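Local coordinates for uncharacterized protein (Bacillus cereus, PDB 5F2H) that is of unknown function but belongs to the alpha/beta hydrolase superfamily and probably has hydrolase activity, at residues B[47-50]-B[51-54]; B[68-72]-B[73-77]; B[81-84]-B[85-89]. All blocks are in the same frame, centred on the assembly; numbering follows the deposited sequence.

Contact 1. Residues B[47-50]-B[51-54]; sequences IYNF and KYAL
The ring of Tyr52 is folded back over the preceding helical turn, and its flat side is met by main chain: Asn49 O sits 3.8 Å above the ring plane, over the centre. Tyr48 O approaches the same ring obliquely, while CE2 of Tyr52 comes to 3.5 Å from Asn49 CA. This backward lean follows from chi1 of 68°, which puts CG between the backbone N and the carbonyl carbon. The amide of Asn49 is inclined 34° to the ring and brings OD1 to 3.5 Å from Tyr52 CZ; OD1 also accepts a weak hydrogen bond from Tyr83 OH. On another side of the helix, Ile47 and Lys51 run alongside each other, and CG2 of the isoleucine touches CE of the extended lysine chain at 3.9 Å. Regular i to i+4 bonding carries all of this, as in the 2.9 Å hydrogen bond from Ala53 N to Asn49 O. Asn49 also lies close to a bound Tris molecule, probably from the crystallisation liquor. Helix 44-58 lies against three other helices of the N-terminal region: Phe50 and Leu54 pack against helices 10-23 and 26-37, whereas Tyr52 rests on Val67 and Met68 of helix 61-74.

Contact 2. Residues B[68-72]-B[73-77]; sequences MKEAI and IEKGF
A glycine-terminated helix end, widened by a pi-type turn, joins Glu70 and Ala71 to Lys75 and Phe77 at the close of helix 61-74. Gly76 is the first residue to leave the helical conformation, and its positive phi of 64° takes the chain through the left-handed region that commonly ends a helix. The widening is evident in the backbone bonds. Lys75 N reaches back five residues to Glu70 O at 2.8 Å, and Phe77 N reaches back six to Ala71 O at 3.0 Å, with a nearly straight N-H...O angle of 172°. Between them Gly76 CA makes a CH...O contact of 3.2 Å with Ile72 O. Arg109 secures the exit further, since its NH1 donates to both Ile72 O and Phe77 O.

Beside helix 44-58, the side chains of Glu70 and Lys75 lie alongside each other and point the same way. The glutamate is extended, whereas the lysine bends at its last torsion (chi4 58°), bringing Lys75 NZ to Glu70 OE2 at 3.3 Å in a salt bridge whose hydrogen bond is weak. The hydroxyl of Tyr48 on helix 44-58 is the stronger partner of this carboxylate and also bonds weakly to the lysine. Phe77 packs on Ser171 of the second subunit and meets Ala71 through its ring atom CD2, 4.4 Å from Ala71 CB.

Contact 3. Residues B[81-84]-B[85-89]; sequences NEYL and ISDDD
Tyr83 and Asp87 come together at the last turn of helix 81-86, and their shared backbone bond shows how that helix runs out. Among the backbone hydrogen bonds, Ile85 N to Asn81 O is an ordinary helical one, 2.9 Å long and almost straight. Two residues further on the pattern tightens: Tyr83 O accepts from two donors, Asp87 N at 2.7 Å in the carbonyl plane and Ser86 N at 3.0 Å from well above that plane. The second bond spans only three residues, as in a 3-10 turn.

A side-chain hydrogen bond is added by Ser86, whose OG turns back to Glu82 O at 3.0 Å. It is weak, but it places the hydroxyl against the backbone of the preceding turn.

The remaining contacts are between side chains. The Tyr83 ring and the Asp87 carboxylate lie alongside each other, pointing the same way, with planes 30° apart. Asp87 OD2 comes to 3.2 Å from Tyr83 CE1, approaching the ring obliquely, while Asp87 CB lies 3.7 Å from Tyr83 CD1. At the beginning of the helix, Asn81 OD1 meets Ile85 CG2 at 3.7 Å. Ile85 also packs on Val103 and Leu84 on Cys106, both of helix 97-115, and Tyr83 touches Tyr52 and Ala53 of helix 44-58. A bound Tris molecule lies beside Asp87. Overall this is a short helix ending in a tightened C-terminal turn, after which Asp87 takes an extended backbone conformation, within the helical region that matches the A/B hydrolase-like N-terminal domain family.

All three contacts belong to the helical N-terminal region, remote from the parallel sheet of the hydrolase-like part. Contacts 1 and 2 are partly buried, whereas contact 3 lies at the surface. Contact 1 is mid-helix and keeps regular bonding, with an aromatic ring laid on main chain; contacts 2 and 3 are both helix ends, but they depart from that pattern in opposite senses, one widened and finished by glycine, the other tightened. Helix 44-58 touches both other contacts, through Tyr48 to contact 2 and Asn49 to contact 3, each in a polar link. Contacts 2 and 3 meet through apolar atoms, Met68 against Leu84.

Contact 1. Residues B[47-50]-B[51-54]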
loop_
_atom_site.group_PDB
_atom_site.type_symbol
_atom_site.label_atom_id
_atom_site.label_comp_id
_atom_site.label_asym_id
_atom_site.label_seq_id
_atom_site.Cartn_x
_atom_site.Cartn_y
_atom_site.Cartn_z
ATOM N N ILE B 47 -2.169 -27.127 28.939
ATOM C CA ILE B 47 -2.892 -26.697 30.139
ATOM C C ILE B 47 -3.135 -27.896 31.056
ATOM O O ILE B 47 -2.967 -27.790 32.277
ATOM C CB ILE B 47 -4.201 -25.986 29.794
ATOM C CG1 ILE B 47 -3.888 -24.685 29.055
ATOM C CG2 ILE B 47 -4.979 -25.635 31.051
ATOM C CD1 ILE B 47 -5.117 -23.973 28.544
ATOM N N TYR B 48 -3.525 -29.033 30.493
ATOM C CA TYR B 48 -3.735 -30.222 31.325
ATOM C C TYR B 48 -2.452 -30.713 31.948
ATOM O O TYR B 48 -2.463 -31.155 33.093
ATOM C CB TYR B 48 -4.380 -31.390 30.570
ATOM C CG TYR B 48 -5.860 -31.229 30.312
ATOM C CD1 TYR B 48 -6.779 -31.544 31.298
ATOM C CD2 TYR B 48 -6.340 -30.826 29.079
ATOM C CE1 TYR B 48 -8.132 -31.435 31.075
ATOM C CE2 TYR B 48 -7.700 -30.707 28.845
ATOM C CZ TYR B 48 -8.591 -31.022 29.843
ATOM O OH TYR B 48 -9.944 -30.910 29.631
ATOM N N ASN B 49 -1.356 -30.672 31.190
ATOM C CA ASN B 49 -0.092 -31.138 31.703
ATOM C C ASN B 49 0.165 -30.329 32.940
ATOM O O ASN B 49 0.381 -30.894 34.010
ATOM C CB ASN B 49 1.027 -30.991 30.679
ATOM C CG ASN B 49 2.345 -31.566 31.163
ATOM O OD1 ASN B 49 2.410 -32.279 32.166
ATOM N ND2 ASN B 49 3.400 -31.298 30.419
ATOM N N PHE B 50 0.099 -29.005 32.823
ATOM C CA PHE B 50 0.307 -28.158 34.009
ATOM C C PHE B 50 -0.589 -28.554 35.178
ATOM O O PHE B 50 -0.108 -28.712 36.308
ATOM C CB PHE B 50 0.151 -26.679 33.692
ATOM C CG PHE B 50 1.395 -26.036 33.125
ATOM C CD1 PHE B 50 1.837 -26.310 31.839
ATOM C CD2 PHE B 50 2.070 -25.074 33.857
ATOM C CE1 PHE B 50 2.982 -25.707 31.331
ATOM C CE2 PHE B 50 3.198 -24.456 33.344
ATOM C CZ PHE B 50 3.661 -24.781 32.082
ATOM N N LYS B 51 -1.865 -28.785 34.903
ATOM C CA LYS B 51 -2.784 -29.158 35.977
ATOM C C LYS B 51 -2.424 -30.436 36.729
ATOM O O LYS B 51 -2.240 -30.401 37.946
ATOM C CB LYS B 51 -4.239 -29.215 35.498
ATOM C CG LYS B 51 -4.815 -27.865 35.126
ATOM C CD LYS B 51 -6.261 -27.964 34.688
ATOM C CE LYS B 51 -6.801 -26.577 34.346
ATOM N NZ LYS B 51 -8.255 -26.556 34.018
ATOM N N TYR B 52 -2.299 -31.554 36.028
ATOM C CA TYR B 52 -1.993 -32.789 36.735
ATOM C C TYR B 52 -0.570 -32.832 37.304
ATOM O O TYR B 52 -0.331 -33.478 38.320
ATOM C CB TYR B 52 -2.308 -34.038 35.907
ATOM C CG TYR B 52 -1.446 -34.292 34.693
ATOM C CD1 TYR B 52 -0.177 -34.843 34.827
ATOM C CD2 TYR B 52 -1.943 -34.103 33.411
ATOM C CE1 TYR B 52 0.607 -35.120 33.713
ATOM C CE2 TYR B 52 -1.179 -34.402 32.295
ATOM C CZ TYR B 52 0.096 -34.901 32.455
ATOM O OH TYR B 52 0.884 -35.165 31.364
ATOM N N ALA B 53 0.368 -32.158 36.661
ATOM C CA ALA B 53 1.740 -32.133 37.167
ATOM C C ALA B 53 1.735 -31.406 38.513
ATOM O O ALA B 53 2.320 -31.879 39.498
ATOM C CB ALA B 53 2.656 -31.440 36.182
ATOM N N LEU B 54 1.027 -30.277 38.579
ATOM C CA LEU B 54 0.957 -29.527 39.842
ATOM C C LEU B 54 0.202 -30.310 40.911
ATOM O O LEU B 54 0.609 -30.344 42.086
ATOM C CB LEU B 54 0.378 -28.150 39.619
ATOM C CG LEU B 54 1.262 -27.268 38.720
ATOM C CD1 LEU B 54 0.614 -25.926 38.407
ATOM C CD2 LEU B 54 2.636 -27.041 39.352
#

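Contact 2. Residues B[68-72]-B[73-77]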
loop_
_atom_site.group_PDB
_atom_site.type_symbol
_atom_site.label_atom_id
_atom_site.label_comp_id
_atom_site.label_asym_id
_atom_site.label_seq_id
_atom_site.Cartn_x
_atom_site.Cartn_y
_atom_site.Cartn_z
HETATM N N MSE B 68 -5.319 -36.413 34.463
HETATM C CA MSE B 68 -4.550 -37.169 33.486
HETATM C C MSE B 68 -5.496 -37.950 32.623
HETATM O O MSE B 68 -5.497 -37.785 31.401
HETATM C CB MSE B 68 -3.568 -38.059 34.239
HETATM C CG MSE B 68 -2.380 -38.426 33.372
HETATM SE SE MSE B 68 -0.848 -38.926 34.501
HETATM C CE MSE B 68 0.470 -39.075 33.047
ATOM N N LYS B 69 -6.349 -38.769 33.239
ATOM C CA LYS B 69 -7.331 -39.569 32.480
ATOM C C LYS B 69 -8.085 -38.751 31.468
ATOM O O LYS B 69 -8.166 -39.114 30.304
ATOM C CB LYS B 69 -8.378 -40.218 33.386
ATOM C CG LYS B 69 -7.891 -41.345 34.274
ATOM C CD LYS B 69 -9.028 -41.887 35.131
ATOM C CE LYS B 69 -8.571 -43.076 35.965
ATOM N NZ LYS B 69 -9.655 -43.597 36.843
ATOM N N GLU B 70 -8.657 -37.651 31.912
ATOM C CA GLU B 70 -9.416 -36.820 31.006
ATOM C C GLU B 70 -8.579 -36.471 29.779
ATOM O O GLU B 70 -8.896 -36.874 28.655
ATOM C CB GLU B 70 -9.898 -35.569 31.730
ATOM C CG GLU B 70 -10.720 -34.638 30.869
ATOM C CD GLU B 70 -11.230 -33.439 31.656
ATOM O OE1 GLU B 70 -11.647 -33.644 32.814
ATOM O OE2 GLU B 70 -11.267 -32.304 31.116
ATOM N N ALA B 71 -7.486 -35.762 30.020
ATOM C CA ALA B 71 -6.568 -35.332 28.974
ATOM C C ALA B 71 -6.220 -36.403 27.957
ATOM O O ALA B 71 -6.350 -36.204 26.749
ATOM C CB ALA B 71 -5.278 -34.858 29.621
ATOM N N ILE B 72 -5.762 -37.539 28.463
ATOM C CA ILE B 72 -5.342 -38.632 27.617
ATOM C C ILE B 72 -6.466 -39.535 27.145
ATOM O O ILE B 72 -6.515 -39.903 25.974
ATOM C CB ILE B 72 -4.305 -39.467 28.350
ATOM C CG1 ILE B 72 -3.156 -38.556 28.765
ATOM C CG2 ILE B 72 -3.805 -40.593 27.452
ATOM C CD1 ILE B 72 -2.120 -39.224 29.633
ATOM N N ILE B 73 -7.368 -39.898 28.042
ATOM C CA ILE B 73 -8.465 -40.766 27.665
ATOM C C ILE B 73 -9.539 -40.012 26.895
ATOM O O ILE B 73 -9.681 -40.173 25.683
ATOM C CB ILE B 73 -9.119 -41.431 28.897
ATOM C CG1 ILE B 73 -8.079 -42.208 29.706
ATOM C CG2 ILE B 73 -10.272 -42.333 28.478
ATOM C CD1 ILE B 73 -7.379 -43.295 28.918
ATOM N N GLU B 74 -10.235 -39.135 27.602
ATOM C CA GLU B 74 -11.336 -38.376 27.039
ATOM C C GLU B 74 -10.966 -37.447 25.888
ATOM O O GLU B 74 -11.630 -37.454 24.852
ATOM C CB GLU B 74 -12.053 -37.606 28.156
ATOM C CG GLU B 74 -12.577 -38.493 29.297
ATOM C CD GLU B 74 -13.624 -39.527 28.859
ATOM O OE1 GLU B 74 -14.189 -39.404 27.750
ATOM O OE2 GLU B 74 -13.904 -40.462 29.637
ATOM N N LYS B 75 -9.917 -36.653 26.044
ATOM C CA LYS B 75 -9.533 -35.743 24.968
ATOM C C LYS B 75 -8.520 -36.284 23.974
ATOM O O LYS B 75 -8.276 -35.671 22.949
ATOM C CB LYS B 75 -9.139 -34.388 25.530
ATOM C CG LYS B 75 -10.360 -33.678 26.085
ATOM C CD LYS B 75 -10.045 -32.280 26.574
ATOM C CE LYS B 75 -11.327 -31.519 26.886
ATOM N NZ LYS B 75 -12.182 -32.200 27.896
ATOM N N GLY B 76 -7.978 -37.463 24.257
ATOM C CA GLY B 76 -7.011 -38.108 23.372
ATOM C C GLY B 76 -5.661 -37.440 23.126
ATOM O O GLY B 76 -5.090 -37.628 22.056
ATOM N N PHE B 77 -5.135 -36.663 24.076
ATOM C CA PHE B 77 -3.836 -36.039 23.864
ATOM C C PHE B 77 -2.739 -36.998 24.302
ATOM O O PHE B 77 -3.023 -38.046 24.886
ATOM C CB PHE B 77 -3.661 -34.766 24.682
ATOM C CG PHE B 77 -4.711 -33.725 24.447
ATOM C CD1 PHE B 77 -4.859 -33.144 23.197
ATOM C CD2 PHE B 77 -5.397 -33.181 25.517
ATOM C CE1 PHE B 77 -5.762 -32.123 22.994
ATOM C CE2 PHE B 77 -6.306 -32.170 25.325
ATOM C CZ PHE B 77 -6.493 -31.638 24.062
#

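Contact 3. Residues B[81-84]-B[85-89]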
loop_
_atom_site.group_PDB
_atom_site.type_symbol
_atom_site.label_atom_id
_atom_site.label_comp_id
_atom_site.label_asym_id
_atom_site.label_seq_id
_atom_site.Cartn_x
_atom_site.Cartn_y
_atom_site.Cartn_z
ATOM N N ASN B 81 7.387 -39.665 26.167
ATOM C CA ASN B 81 7.582 -40.848 26.966
ATOM C C ASN B 81 8.579 -40.573 28.046
ATOM O O ASN B 81 8.323 -40.865 29.213
ATOM C CB ASN B 81 8.120 -41.989 26.120
ATOM C CG ASN B 81 8.401 -43.239 26.938
ATOM O OD1 ASN B 81 7.721 -43.535 27.916
ATOM N ND2 ASN B 81 9.368 -44.010 26.497
ATOM N N GLU B 82 9.727 -40.017 27.650
ATOM C CA GLU B 82 10.800 -39.724 28.600
ATOM C C GLU B 82 10.269 -38.812 29.699
ATOM O O GLU B 82 10.463 -39.072 30.877
ATOM C CB GLU B 82 12.029 -39.162 27.895
ATOM C CG GLU B 82 13.254 -39.113 28.802
ATOM C CD GLU B 82 14.571 -38.885 28.062
ATOM O OE1 GLU B 82 14.606 -38.960 26.803
ATOM O OE2 GLU B 82 15.599 -38.714 28.761
ATOM N N TYR B 83 9.583 -37.753 29.317
ATOM C CA TYR B 83 9.001 -36.894 30.310
ATOM C C TYR B 83 8.120 -37.703 31.263
ATOM O O TYR B 83 8.331 -37.703 32.482
ATOM C CB TYR B 83 8.166 -35.814 29.653
ATOM C CG TYR B 83 7.239 -35.128 30.616
ATOM C CD1 TYR B 83 7.710 -34.177 31.510
ATOM C CD2 TYR B 83 5.869 -35.422 30.613
ATOM C CE1 TYR B 83 6.845 -33.545 32.381
ATOM C CE2 TYR B 83 5.001 -34.798 31.484
ATOM C CZ TYR B 83 5.488 -33.859 32.358
ATOM O OH TYR B 83 4.618 -33.222 33.217
ATOM N N LEU B 84 7.143 -38.401 30.702
ATOM C CA LEU B 84 6.244 -39.208 31.505
ATOM C C LEU B 84 6.920 -40.089 32.514
ATOM O O LEU B 84 6.613 -40.001 33.712
ATOM C CB LEU B 84 5.328 -40.051 30.629
ATOM C CG LEU B 84 4.222 -39.265 29.937
ATOM C CD1 LEU B 84 3.500 -40.135 28.927
ATOM C CD2 LEU B 84 3.250 -38.681 30.965
ATOM N N ILE B 85 7.857 -40.919 32.057
ATOM C CA ILE B 85 8.543 -41.824 32.982
ATOM C C ILE B 85 9.740 -41.220 33.730
ATOM O O ILE B 85 10.413 -41.930 34.459
ATOM C CB ILE B 85 8.968 -43.149 32.307
ATOM C CG1 ILE B 85 10.187 -42.961 31.386
ATOM C CG2 ILE B 85 7.776 -43.786 31.598
ATOM C CD1 ILE B 85 10.697 -44.253 30.799
ATOM N N SER B 86 9.986 -39.920 33.588
ATOM C CA SER B 86 11.107 -39.293 34.290
ATOM C C SER B 86 10.801 -38.001 35.029
ATOM O O SER B 86 11.630 -37.569 35.822
ATOM C CB SER B 86 12.237 -39.013 33.317
ATOM O OG SER B 86 12.627 -40.208 32.700
ATOM N N ASP B 87 9.656 -37.363 34.788
ATOM C CA ASP B 87 9.374 -36.119 35.500
ATOM C C ASP B 87 9.217 -36.498 36.963
ATOM O O ASP B 87 8.491 -37.428 37.290
ATOM C CB ASP B 87 8.127 -35.413 34.974
ATOM C CG ASP B 87 7.934 -34.010 35.579
ATOM O OD1 ASP B 87 8.936 -33.416 36.043
ATOM O OD2 ASP B 87 6.795 -33.471 35.544
ATOM N N ASP B 88 9.952 -35.815 37.834
ATOM C CA ASP B 88 9.912 -36.083 39.278
ATOM C C ASP B 88 8.536 -35.805 39.888
ATOM O O ASP B 88 8.045 -36.579 40.712
ATOM C CB ASP B 88 10.987 -35.247 39.977
ATOM C CG ASP B 88 12.408 -35.633 39.543
ATOM O OD1 ASP B 88 12.820 -36.802 39.753
ATOM O OD2 ASP B 88 13.144 -34.734 39.083
ATOM N N ASP B 89 7.900 -34.728 39.440
ATOM C CA ASP B 89 6.586 -34.367 39.947
ATOM C C ASP B 89 5.533 -35.451 39.746
ATOM O O ASP B 89 4.509 -35.451 40.440
ATOM C CB ASP B 89 6.098 -33.048 39.323
ATOM C CG ASP B 89 6.911 -31.836 39.774
ATOM O OD1 ASP B 89 7.810 -31.984 40.644
ATOM O OD2 ASP B 89 6.624 -30.732 39.253
#